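Local coordinates for protein alpha-galactosidase 1 (Saccharomyces cerevisiae, PDB 3LRK) that cleaves terminal alpha-linked galactose from the non-reducing ends of galactosides, including oligosaccharides, galactomannans and galactolipids, at residues G353-A358 against E375-S380; T390-D395 against G441-S446. The protein carries 1 engineered substitution. All coordinates share one frame; numbering follows the deposited sequence.

Contact 1 (G353-A358 against E375-S380); sequences GDQVVA and EIFFDS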
loop_
_atom_site.group_PDB
_atom_site.type_symbol
_atom_site.label_atom_id
_atom_site.label_comp_id
_atom_site.label_asym_id
_atom_site.label_seq_id
_atom_site.Cartn_x
_atom_site.Cartn_y
_atom_site.Cartn_z
ATOM N N GLY A 353 -33.283 15.478 17.788
ATOM C CA GLY A 353 -33.342 16.468 16.719
ATOM C C GLY A 353 -32.337 17.598 16.856
ATOM O O GLY A 353 -32.193 18.412 15.945
ATOM N N ASP A 354 -31.645 17.651 17.992
ATOM C CA ASP A 354 -30.600 18.643 18.213
ATOM C C ASP A 354 -29.347 18.304 17.379
ATOM O O ASP A 354 -29.291 17.262 16.738
ATOM C CB ASP A 354 -30.245 18.738 19.710
ATOM C CG ASP A 354 -31.419 19.201 20.582
ATOM O OD1 ASP A 354 -32.451 19.676 20.046
ATOM O OD2 ASP A 354 -31.302 19.094 21.821
ATOM N N GLN A 355 -28.372 19.209 17.373
ATOM C CA GLN A 355 -27.097 19.017 16.670
ATOM C C GLN A 355 -25.952 19.315 17.630
ATOM O O GLN A 355 -26.034 20.275 18.392
ATOM C CB GLN A 355 -27.021 19.961 15.456
ATOM C CG GLN A 355 -25.946 19.600 14.393
ATOM C CD GLN A 355 -26.333 18.410 13.501
ATOM O OE1 GLN A 355 -25.519 17.928 12.704
ATOM N NE2 GLN A 355 -27.570 17.943 13.626
ATOM N N VAL A 356 -24.895 18.497 17.607
ATOM C CA VAL A 356 -23.669 18.804 18.360
ATOM C C VAL A 356 -22.677 19.423 17.409
ATOM O O VAL A 356 -22.447 18.899 16.315
ATOM C CB VAL A 356 -22.920 17.568 18.947
ATOM C CG1 VAL A 356 -22.223 17.930 20.274
ATOM C CG2 VAL A 356 -23.800 16.393 19.114
ATOM N N VAL A 357 -22.070 20.523 17.842
ATOM C CA VAL A 357 -21.082 21.231 17.040
ATOM C C VAL A 357 -19.804 21.384 17.853
ATOM O O VAL A 357 -19.854 21.707 19.044
ATOM C CB VAL A 357 -21.624 22.609 16.564
ATOM C CG1 VAL A 357 -20.624 23.304 15.649
ATOM C CG2 VAL A 357 -22.944 22.432 15.838
ATOM N N ALA A 358 -18.666 21.116 17.220
ATOM C CA ALA A 358 -17.367 21.321 17.861
ATOM C C ALA A 358 -16.521 22.254 17.016
ATOM O O ALA A 358 -16.322 22.016 15.823
ATOM C CB ALA A 358 -16.638 19.986 18.082
ATOM N N GLU A 375 -22.748 25.176 7.082
ATOM C CA GLU A 375 -21.636 24.288 7.451
ATOM C C GLU A 375 -22.029 23.283 8.525
ATOM O O GLU A 375 -21.685 22.102 8.423
ATOM C CB GLU A 375 -20.429 25.081 7.943
ATOM C CG GLU A 375 -19.718 25.907 6.894
ATOM C CD GLU A 375 -18.337 26.340 7.351
ATOM O OE1 GLU A 375 -18.139 26.542 8.571
ATOM O OE2 GLU A 375 -17.444 26.466 6.485
ATOM N N ILE A 376 -22.721 23.760 9.561
ATOM C CA ILE A 376 -23.213 22.902 10.643
ATOM C C ILE A 376 -24.122 21.797 10.100
ATOM O O ILE A 376 -23.926 20.616 10.404
ATOM C CB ILE A 376 -23.962 23.718 11.726
ATOM C CG1 ILE A 376 -22.978 24.594 12.507
ATOM C CG2 ILE A 376 -24.740 22.792 12.656
ATOM C CD1 ILE A 376 -23.636 25.729 13.295
ATOM N N PHE A 377 -25.100 22.184 9.285
ATOM C CA PHE A 377 -26.026 21.233 8.702
ATOM C C PHE A 377 -25.572 20.886 7.288
ATOM O O PHE A 377 -26.244 21.169 6.280
ATOM C CB PHE A 377 -27.463 21.751 8.795
ATOM C CG PHE A 377 -27.931 21.929 10.215
ATOM C CD1 PHE A 377 -27.943 23.188 10.808
ATOM C CD2 PHE A 377 -28.336 20.827 10.969
ATOM C CE1 PHE A 377 -28.365 23.349 12.129
ATOM C CE2 PHE A 377 -28.760 20.976 12.288
ATOM C CZ PHE A 377 -28.775 22.238 12.870
ATOM N N PHE A 378 -24.410 20.229 7.274
ATOM C CA PHE A 378 -23.598 19.940 6.096
ATOM C C PHE A 378 -24.272 19.106 5.000
ATOM O O PHE A 378 -23.886 19.219 3.835
ATOM C CB PHE A 378 -22.270 19.276 6.536
ATOM C CG PHE A 378 -22.456 18.084 7.450
ATOM C CD1 PHE A 378 -22.664 16.812 6.926
ATOM C CD2 PHE A 378 -22.437 18.239 8.837
ATOM C CE1 PHE A 378 -22.860 15.708 7.766
ATOM C CE2 PHE A 378 -22.630 17.140 9.688
ATOM C CZ PHE A 378 -22.836 15.875 9.154
ATOM N N ASP A 379 -25.235 18.255 5.358
ATOM C CA ASP A 379 -25.971 17.473 4.353
ATOM C C ASP A 379 -27.386 18.007 4.074
ATOM O O ASP A 379 -28.208 17.309 3.473
ATOM C CB ASP A 379 -26.030 15.983 4.721
ATOM C CG ASP A 379 -24.661 15.294 4.647
ATOM O OD1 ASP A 379 -23.718 15.847 4.037
ATOM O OD2 ASP A 379 -24.540 14.185 5.211
ATOM N N SER A 380 -27.654 19.241 4.503
ATOM C CA SER A 380 -28.942 19.900 4.249
ATOM C C SER A 380 -28.887 20.788 3.012
ATOM O O SER A 380 -27.914 21.526 2.806
ATOM C CB SER A 380 -29.378 20.726 5.466
ATOM O OG SER A 380 -29.605 19.892 6.591
#
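CG of Gln355 lies anti to the backbone N (chi1 -163°) and the chain then bends at chi2 (76°), so its methylenes and amide pass alongside Phe377 in the opposite direction. Phe377 CG sits anti to its carbonyl carbon (chi1 -63°). Ring atom CE2 of Phe377 is the focus, 3.5 Å from Gln355 NE2 and 3.8 Å from Gln355 CB. Ile376 crosses Val357 at about a right angle, with CG2 of Ile376 3.7 Å from CG2 of Val357; the same Ile376 methyl touches Gln355 CG at 3.8 Å and lies over the rim of one Phe377 face. No hydrogen bond joins the segments directly, but Ser347 OG is within hydrogen-bonding distance of both Gln355 OE1 and Ile376 O, acceptors that must share its single proton. An alanine at Gln355 removes CG and the amide, which would probably loosen the packing on Phe377 CE2 and leave Ser347 OG with only Ile376 O of these two partners. An inverse gamma turn centred on Phe377 takes the chain out of helix 373-376. The contact thus packs the end of that helix on strand 355-361 of the C-terminal beta domain, whose sheet neighbours are strands 342-349 and 461-469, while helix 385-388 touches Phe377.

Contact 2 (T390-D395 against G441-S446); sequences TWDIYD and GQKIGS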
loop_
_atom_site.group_PDB
_atom_site.type_symbol
_atom_site.label_atom_id
_atom_site.label_comp_id
_atom_site.label_asym_id
_atom_site.label_seq_id
_atom_site.Cartn_x
_atom_site.Cartn_y
_atom_site.Cartn_z
ATOM N N THR A 390 -34.153 29.077 12.996
ATOM C CA THR A 390 -33.248 29.664 13.982
ATOM C C THR A 390 -32.953 28.625 15.068
ATOM O O THR A 390 -33.853 27.903 15.510
ATOM C CB THR A 390 -33.834 30.982 14.561
ATOM O OG1 THR A 390 -33.928 31.950 13.510
ATOM C CG2 THR A 390 -32.960 31.553 15.676
ATOM N N TRP A 391 -31.684 28.539 15.469
ATOM C CA TRP A 391 -31.241 27.534 16.438
ATOM C C TRP A 391 -30.647 28.187 17.668
ATOM O O TRP A 391 -29.818 29.086 17.551
ATOM C CB TRP A 391 -30.208 26.589 15.806
ATOM C CG TRP A 391 -30.787 25.748 14.707
ATOM C CD1 TRP A 391 -31.071 26.149 13.432
ATOM C CD2 TRP A 391 -31.172 24.369 14.791
ATOM N NE1 TRP A 391 -31.608 25.107 12.715
ATOM C CE2 TRP A 391 -31.680 24.002 13.524
ATOM C CE3 TRP A 391 -31.135 23.407 15.811
ATOM C CZ2 TRP A 391 -32.143 22.711 13.245
ATOM C CZ3 TRP A 391 -31.597 22.126 15.536
ATOM C CH2 TRP A 391 -32.097 21.792 14.262
ATOM N N ASP A 392 -31.075 27.725 18.841
ATOM C CA ASP A 392 -30.497 28.167 20.105
ATOM C C ASP A 392 -29.177 27.449 20.354
ATOM O O ASP A 392 -29.092 26.229 20.204
ATOM C CB ASP A 392 -31.463 27.908 21.260
ATOM C CG ASP A 392 -32.644 28.879 21.268
ATOM O OD1 ASP A 392 -32.548 29.943 20.621
ATOM O OD2 ASP A 392 -33.662 28.570 21.926
ATOM N N ILE A 393 -28.158 28.222 20.716
ATOM C CA ILE A 393 -26.832 27.691 21.003
ATOM C C ILE A 393 -26.711 27.436 22.500
ATOM O O ILE A 393 -26.959 28.334 23.309
ATOM C CB ILE A 393 -25.712 28.663 20.559
ATOM C CG1 ILE A 393 -25.893 29.071 19.090
ATOM C CG2 ILE A 393 -24.319 28.050 20.795
ATOM C CD1 ILE A 393 -25.047 30.255 18.665
ATOM N N TYR A 394 -26.342 26.209 22.859
ATOM C CA TYR A 394 -26.046 25.868 24.239
ATOM C C TYR A 394 -24.563 25.529 24.391
ATOM O O TYR A 394 -24.019 24.745 23.608
ATOM C CB TYR A 394 -26.897 24.686 24.695
ATOM C CG TYR A 394 -28.354 25.008 24.930
ATOM C CD1 TYR A 394 -29.232 25.188 23.861
ATOM C CD2 TYR A 394 -28.858 25.115 26.224
ATOM C CE1 TYR A 394 -30.579 25.479 24.077
ATOM C CE2 TYR A 394 -30.206 25.403 26.450
ATOM C CZ TYR A 394 -31.054 25.581 25.374
ATOM O OH TYR A 394 -32.381 25.869 25.587
ATOM N N ASP A 395 -23.926 26.122 25.400
ATOM C CA ASP A 395 -22.532 25.828 25.749
ATOM C C ASP A 395 -22.523 24.594 26.640
ATOM O O ASP A 395 -22.961 24.647 27.794
ATOM C CB ASP A 395 -21.890 27.030 26.465
ATOM C CG ASP A 395 -20.405 26.814 26.813
ATOM O OD1 ASP A 395 -19.890 25.677 26.695
ATOM O OD2 ASP A 395 -19.748 27.803 27.216
ATOM N N GLY A 441 -26.348 22.153 29.283
ATOM C CA GLY A 441 -25.501 23.315 29.513
ATOM C C GLY A 441 -26.350 24.574 29.546
ATOM O O GLY A 441 -27.525 24.530 29.917
ATOM N N GLN A 442 -25.761 25.690 29.134
ATOM C CA GLN A 442 -26.423 26.988 29.203
ATOM C C GLN A 442 -26.611 27.598 27.817
ATOM O O GLN A 442 -25.674 27.648 27.019
ATOM C CB GLN A 442 -25.608 27.938 30.084
ATOM C CG GLN A 442 -26.272 29.269 30.398
ATOM C CD GLN A 442 -26.922 29.312 31.778
ATOM O OE1 GLN A 442 -27.217 28.275 32.391
ATOM N NE2 GLN A 442 -27.148 30.525 32.272
ATOM N N LYS A 443 -27.828 28.070 27.549
ATOM C CA LYS A 443 -28.119 28.837 26.342
ATOM C C LYS A 443 -27.348 30.157 26.382
ATOM O O LYS A 443 -27.418 30.897 27.364
ATOM C CB LYS A 443 -29.624 29.083 26.201
ATOM C CG LYS A 443 -30.015 29.783 24.900
ATOM C CD LYS A 443 -31.505 30.012 24.819
ATOM C CE LYS A 443 -31.827 31.196 23.932
ATOM N NZ LYS A 443 -33.299 31.369 23.804
ATOM N N ILE A 444 -26.606 30.433 25.313
ATOM C CA ILE A 444 -25.719 31.595 25.243
ATOM C C ILE A 444 -26.077 32.514 24.079
ATOM O O ILE A 444 -25.465 33.565 23.894
ATOM C CB ILE A 444 -24.223 31.178 25.120
ATOM C CG1 ILE A 444 -23.990 30.309 23.869
ATOM C CG2 ILE A 444 -23.745 30.489 26.402
ATOM C CD1 ILE A 444 -22.564 30.303 23.376
ATOM N N GLY A 445 -27.065 32.105 23.294
ATOM C CA GLY A 445 -27.464 32.854 22.114
ATOM C C GLY A 445 -28.231 32.010 21.123
ATOM O O GLY A 445 -28.777 30.952 21.462
ATOM N N SER A 446 -28.275 32.486 19.886
ATOM C CA SER A 446 -29.014 31.813 18.836
ATOM C C SER A 446 -28.359 32.082 17.492
ATOM O O SER A 446 -27.684 33.099 17.319
ATOM C CB SER A 446 -30.469 32.280 18.828
ATOM O OG SER A 446 -30.554 33.628 18.408
#
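The tight part is the backbone ladder between antiparallel strands 391-395 and 442-446, the latter belonging to the outermost strand, within this chain, of the C-terminal beta-sandwich domain's antiparallel sheet. Ile393 N donates to Gly445 O at 2.9 Å, and Ile444 N meets Ile393 O nearly along the C=O axis (161°). Asp395 N gives a straight bond to Gln442 O (2.8 Å, 163° at the hydrogen), answered by a longer one from Gln442 N to Asp395 O. Asp392 pairs with Ser446 and Tyr394 with Lys443, so the second strand holds one extra residue, a beta bulge at Ile444 and Gly445 opposite Ile393. Gly441 comes so close to Asp395 O that a CB there would clash. Buried Ile393 sets CG2 3.8 Å from Ile444 CG1, while its side chain also meets Tyr465 and Leu467 of strand 461-469.

The solvent side is formed by Gln442, Lys443, Ile444 and Ser446 of the outer strand. Lys443 CB rests over one face of the Tyr394 ring, 3.9 Å from its centroid, in a CH-pi contact, and Gly441 O lies at the ring edge. With CG anti to the backbone N (chi1 -175°), the extended lysine chain crosses Asp392 obliquely and ends in a loose, weak salt bridge of 3.4 Å between Lys443 NZ and Asp392 OD2. Main-chain bonds therefore carry the pairing here, and the long ion pair, its lysine exposed, probably adds only modestly.

Along the chain the two contacts follow in series, neither nested nor crossed. Contact 1 closes a short loop of 16 residues that leaves strand 355-361, runs through strand 367-371 and returns by helix 373-376. Contact 2 opens after helix 385-388 and closes a longer excursion of 45 residues, which includes helices 403-410, 428-433 and 437-440 but no strand. The late strand 461-469 then inserts between strands 355-361 and 391-395, placing both contacts on one antiparallel sheet. Their side chains also meet directly: Phe377 CZ lies 3.4 Å from Trp391 CZ2, the ring planes at about 35°, while Trp391 NE1 bonds Lys386 O in helix 385-388.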